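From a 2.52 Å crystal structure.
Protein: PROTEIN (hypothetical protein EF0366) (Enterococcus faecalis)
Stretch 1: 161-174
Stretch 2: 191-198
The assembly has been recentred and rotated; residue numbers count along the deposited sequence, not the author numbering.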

# COMPACT_ATOMS: atom_id res chain seq x y z
N PHE A 161 -4.09 -21.17 9.64
CA PHE A 161 -4.32 -19.87 10.28
C PHE A 161 -4.92 -18.82 9.34
O PHE A 161 -5.18 -17.69 9.77
CB PHE A 161 -3.01 -19.37 10.90
N VAL A 162 -5.19 -19.19 8.08
CA VAL A 162 -5.55 -18.21 7.03
C VAL A 162 -6.93 -17.55 7.16
O VAL A 162 -7.10 -16.38 6.81
CB VAL A 162 -5.34 -18.78 5.58
CG1 VAL A 162 -6.42 -19.80 5.21
CG2 VAL A 162 -5.30 -17.65 4.56
N LYS A 163 -7.91 -18.29 7.67
CA LYS A 163 -9.28 -17.79 7.73
C LYS A 163 -9.53 -16.84 8.91
O LYS A 163 -10.26 -15.87 8.75
CB LYS A 163 -10.28 -18.94 7.69
CG LYS A 163 -10.37 -19.58 6.31
CD LYS A 163 -11.28 -20.80 6.28
CE LYS A 163 -11.37 -21.34 4.86
NZ LYS A 163 -12.38 -22.42 4.73
N GLN A 164 -8.92 -17.13 10.06
CA GLN A 164 -8.99 -16.22 11.22
C GLN A 164 -8.22 -14.96 10.91
O GLN A 164 -8.58 -13.87 11.34
CB GLN A 164 -8.41 -16.84 12.49
CG GLN A 164 -9.05 -18.13 12.94
CD GLN A 164 -8.34 -19.34 12.39
OE1 GLN A 164 -8.22 -19.52 11.18
NE2 GLN A 164 -7.85 -20.19 13.29
N MSE A 165 -7.13 -15.14 10.16
CA MSE A 165 -6.29 -14.05 9.72
C MSE A 165 -7.14 -13.04 8.94
O MSE A 165 -7.18 -11.85 9.29
CB MSE A 165 -5.14 -14.60 8.87
CG MSE A 165 -4.02 -13.62 8.58
SE MSE A 165 -4.44 -12.34 7.12
CE MSE A 165 -4.34 -13.56 5.55
N LEU A 166 -7.83 -13.51 7.90
CA LEU A 166 -8.71 -12.66 7.10
C LEU A 166 -9.83 -12.07 7.96
O LEU A 166 -10.18 -10.90 7.80
CB LEU A 166 -9.32 -13.44 5.93
CG LEU A 166 -8.42 -13.91 4.78
CD1 LEU A 166 -9.21 -14.84 3.86
CD2 LEU A 166 -7.84 -12.74 4.00
N GLN A 167 -10.36 -12.88 8.87
CA GLN A 167 -11.40 -12.45 9.81
C GLN A 167 -10.91 -11.35 10.74
O GLN A 167 -11.62 -10.38 11.01
CB GLN A 167 -11.95 -13.65 10.61
CG GLN A 167 -13.25 -13.38 11.38
CD GLN A 167 -14.42 -12.95 10.49
OE1 GLN A 167 -14.44 -13.21 9.28
NE2 GLN A 167 -15.40 -12.28 11.09
N PHE A 168 -9.68 -11.50 11.23
CA PHE A 168 -9.03 -10.49 12.05
C PHE A 168 -8.87 -9.17 11.30
O PHE A 168 -9.04 -8.10 11.87
CB PHE A 168 -7.67 -10.99 12.56
CG PHE A 168 -6.89 -9.96 13.32
CD1 PHE A 168 -7.09 -9.77 14.68
CD2 PHE A 168 -5.93 -9.17 12.67
CE1 PHE A 168 -6.37 -8.81 15.39
CE2 PHE A 168 -5.20 -8.22 13.37
CZ PHE A 168 -5.42 -8.04 14.73
N MSE A 169 -8.53 -9.26 10.01
CA MSE A 169 -8.41 -8.07 9.17
C MSE A 169 -9.77 -7.42 8.94
O MSE A 169 -9.90 -6.21 9.03
CB MSE A 169 -7.73 -8.40 7.84
CG MSE A 169 -6.33 -9.00 7.96
SE MSE A 169 -4.95 -7.74 8.58
CE MSE A 169 -3.43 -8.99 8.85
N LYS A 170 -10.77 -8.25 8.63
CA LYS A 170 -12.15 -7.78 8.50
C LYS A 170 -12.65 -7.10 9.77
O LYS A 170 -13.15 -5.97 9.71
CB LYS A 170 -13.10 -8.92 8.13
CG LYS A 170 -13.59 -8.90 6.70
CD LYS A 170 -15.09 -9.13 6.65
CE LYS A 170 -15.58 -9.42 5.24
NZ LYS A 170 -15.28 -10.83 4.86
N GLU A 171 -12.52 -7.77 10.92
CA GLU A 171 -12.96 -7.24 12.21
C GLU A 171 -12.36 -5.87 12.54
O GLU A 171 -13.02 -5.05 13.16
CB GLU A 171 -12.64 -8.20 13.34
CG GLU A 171 -13.68 -9.29 13.55
CD GLU A 171 -13.15 -10.46 14.37
OE1 GLU A 171 -11.97 -10.41 14.80
OE2 GLU A 171 -13.91 -11.44 14.58
N ASN A 172 -11.13 -5.64 12.11
CA ASN A 172 -10.45 -4.38 12.38
C ASN A 172 -10.52 -3.39 11.23
O ASN A 172 -9.85 -2.36 11.25
CB ASN A 172 -8.99 -4.64 12.74
CG ASN A 172 -8.85 -5.33 14.08
OD1 ASN A 172 -9.13 -4.75 15.13
ND2 ASN A 172 -8.41 -6.58 14.05
N GLN A 173 -11.35 -3.69 10.23
CA GLN A 173 -11.48 -2.90 9.00
C GLN A 173 -10.13 -2.64 8.31
O GLN A 173 -9.93 -1.62 7.66
CB GLN A 173 -12.21 -1.57 9.25
CG GLN A 173 -13.65 -1.69 9.72
CD GLN A 173 -13.79 -1.59 11.24
OE1 GLN A 173 -12.83 -1.29 11.96
NE2 GLN A 173 -15.00 -1.83 11.73
N PHE A 174 -9.19 -3.57 8.48
CA PHE A 174 -7.90 -3.47 7.80
C PHE A 174 -8.09 -3.88 6.35
O PHE A 174 -8.77 -4.88 6.07
CB PHE A 174 -6.84 -4.35 8.46
CG PHE A 174 -6.26 -3.77 9.73
CD1 PHE A 174 -6.00 -2.41 9.84
CD2 PHE A 174 -5.92 -4.60 10.79
CE1 PHE A 174 -5.45 -1.87 11.01
CE2 PHE A 174 -5.36 -4.09 11.96
CZ PHE A 174 -5.13 -2.72 12.07
N PHE A 191 -0.23 -14.53 -4.02
CA PHE A 191 -1.09 -13.49 -4.56
C PHE A 191 -2.52 -13.89 -4.20
O PHE A 191 -3.11 -14.76 -4.84
CB PHE A 191 -0.91 -13.41 -6.08
CG PHE A 191 -1.81 -12.41 -6.76
CD1 PHE A 191 -1.49 -11.06 -6.77
CD2 PHE A 191 -2.97 -12.84 -7.41
CE1 PHE A 191 -2.31 -10.14 -7.40
CE2 PHE A 191 -3.79 -11.92 -8.05
CZ PHE A 191 -3.46 -10.57 -8.04
N TYR A 192 -3.06 -13.27 -3.15
CA TYR A 192 -4.29 -13.75 -2.51
C TYR A 192 -5.44 -12.74 -2.62
O TYR A 192 -5.70 -11.99 -1.67
CB TYR A 192 -4.00 -14.05 -1.04
CG TYR A 192 -4.88 -15.11 -0.42
CD1 TYR A 192 -4.58 -16.47 -0.57
CD2 TYR A 192 -6.00 -14.76 0.34
CE1 TYR A 192 -5.38 -17.45 0.00
CE2 TYR A 192 -6.81 -15.74 0.91
CZ TYR A 192 -6.49 -17.08 0.75
OH TYR A 192 -7.29 -18.06 1.32
N PRO A 193 -6.17 -12.75 -3.75
CA PRO A 193 -7.17 -11.72 -4.02
C PRO A 193 -8.44 -11.94 -3.19
O PRO A 193 -9.27 -12.78 -3.53
CB PRO A 193 -7.45 -11.86 -5.52
CG PRO A 193 -7.13 -13.28 -5.84
CD PRO A 193 -6.10 -13.76 -4.83
N TYR A 194 -8.57 -11.16 -2.12
CA TYR A 194 -9.67 -11.30 -1.17
C TYR A 194 -9.93 -9.93 -0.56
O TYR A 194 -8.97 -9.24 -0.19
CB TYR A 194 -9.30 -12.29 -0.05
CG TYR A 194 -10.41 -12.55 0.94
CD1 TYR A 194 -10.66 -11.68 2.01
CD2 TYR A 194 -11.24 -13.67 0.81
CE1 TYR A 194 -11.69 -11.92 2.91
CE2 TYR A 194 -12.27 -13.92 1.71
CZ TYR A 194 -12.49 -13.04 2.75
OH TYR A 194 -13.51 -13.29 3.64
N VAL A 195 -11.20 -9.54 -0.45
CA VAL A 195 -11.56 -8.24 0.13
C VAL A 195 -11.80 -8.34 1.63
O VAL A 195 -12.73 -9.00 2.06
CB VAL A 195 -12.83 -7.66 -0.52
CG1 VAL A 195 -13.13 -6.30 0.05
CG2 VAL A 195 -12.65 -7.56 -2.03
N THR A 196 -10.95 -7.69 2.42
CA THR A 196 -11.10 -7.67 3.88
C THR A 196 -11.84 -6.42 4.33
O THR A 196 -12.47 -6.41 5.38
CB THR A 196 -9.75 -7.69 4.58
OG1 THR A 196 -8.98 -6.57 4.11
CG2 THR A 196 -8.99 -8.97 4.29
N ASN A 197 -11.73 -5.37 3.53
CA ASN A 197 -12.48 -4.15 3.76
C ASN A 197 -13.16 -3.73 2.46
O ASN A 197 -12.51 -3.20 1.56
CB ASN A 197 -11.56 -3.04 4.27
CG ASN A 197 -12.31 -1.75 4.60
OD1 ASN A 197 -13.45 -1.54 4.18
ND2 ASN A 197 -11.65 -0.87 5.34
N PRO A 198 -14.48 -3.97 2.36
CA PRO A 198 -15.24 -3.65 1.15
C PRO A 198 -15.21 -2.18 0.74
O PRO A 198 -15.76 -1.83 -0.31
CB PRO A 198 -16.67 -4.09 1.50
CG PRO A 198 -16.71 -4.17 2.97
CD PRO A 198 -15.33 -4.59 3.38
O HOH W 1 -14.77 -10.66 2.15

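The contact pairs a helix, residues 162-171, and the turn that follows it with an extended segment that has no regular secondary structure. The two are farther apart at one end than at the other: the CA atoms of Val162 and Tyr192 lie 10.6 Å apart, those of Lys170 and Thr196 only 4.7 Å. Side chains must therefore fill the wide end, whereas at the narrow end backbone atoms can be reached directly. Together the stretches bury 531 Å², summed over both sides.

Leu166 is the main bump on the helix. Its CA-to-CB bond points toward the segment, and its chi1 m, chi2 t rotamer extends the forked end between Tyr192 and Tyr194, whose CB atoms also point toward the helix. The two rings receive it differently. CD1 stands 3.6 Å from the centroid of the Tyr194 ring and 2° off the ring normal, an almost perfectly vertical CH-pi approach to the face. The same CD1 meets Tyr192 at the ring edge, 3.9 Å from CE2 of Tyr192. Leu166 CD2 packs 3.6 Å from Tyr194 CD1 and 4.0 Å from Thr196 CG2. A branched, apolar side chain suits this site because its methyls can touch several surfaces at once.

One turn earlier, Val162 extends the apolar patch along Tyr192: its CG2 is 4.0 Å from Tyr192 CZ and 3.8 Å from Tyr192 OH. Tyr192 thus bridges the wide gap with a long, flat side chain.

Thr196 has the largest covered area of any residue here, 97 Å², and its methyl, hydroxyl and carbonyl all meet the first stretch. Its methyl CG2 lies 3.8 Å from CB of Met169, a selenomethionine whose CB faces the segment while the end of its side chain leads away. Its hydroxyl, with chi1 at 56° (p), donates from OG1 to Phe174 O at 2.6 Å. A side chain carrying both a methyl and a hydroxyl fits a place where an apolar helix surface adjoins a backbone acceptor.

Lys170 is exposed, and its CA-to-CB bond points sideways to the segment. Its CG is 3.0 Å from Thr196 O, a tight approach, and its CA is 3.4 Å from the same oxygen in a CA-H...O contact with an angle of 152° at hydrogen. The amine reaches on past this carbonyl. Lys170 NZ donates to water 1 at 2.8 Å, and that water donates to Val195 O at 2.6 Å, so solvent fills the space between amine and carbonyl, which are 4.2 Å apart from NZ to O.

Beyond the helix the chain turns at Asn172, whose ND2 donates to Phe168 O at 2.7 Å. Gln173 follows with phi/psi of 53/29, and its carbonyl is met by Asn197: ND2 of Asn197 donates to O of Gln173 at 3.0 Å, with an N-H...O angle of 132°. Although the Phe174 side chain points away, its carbonyl serves Thr196, so neighbouring backbone oxygens anchor neighbouring polar side chains.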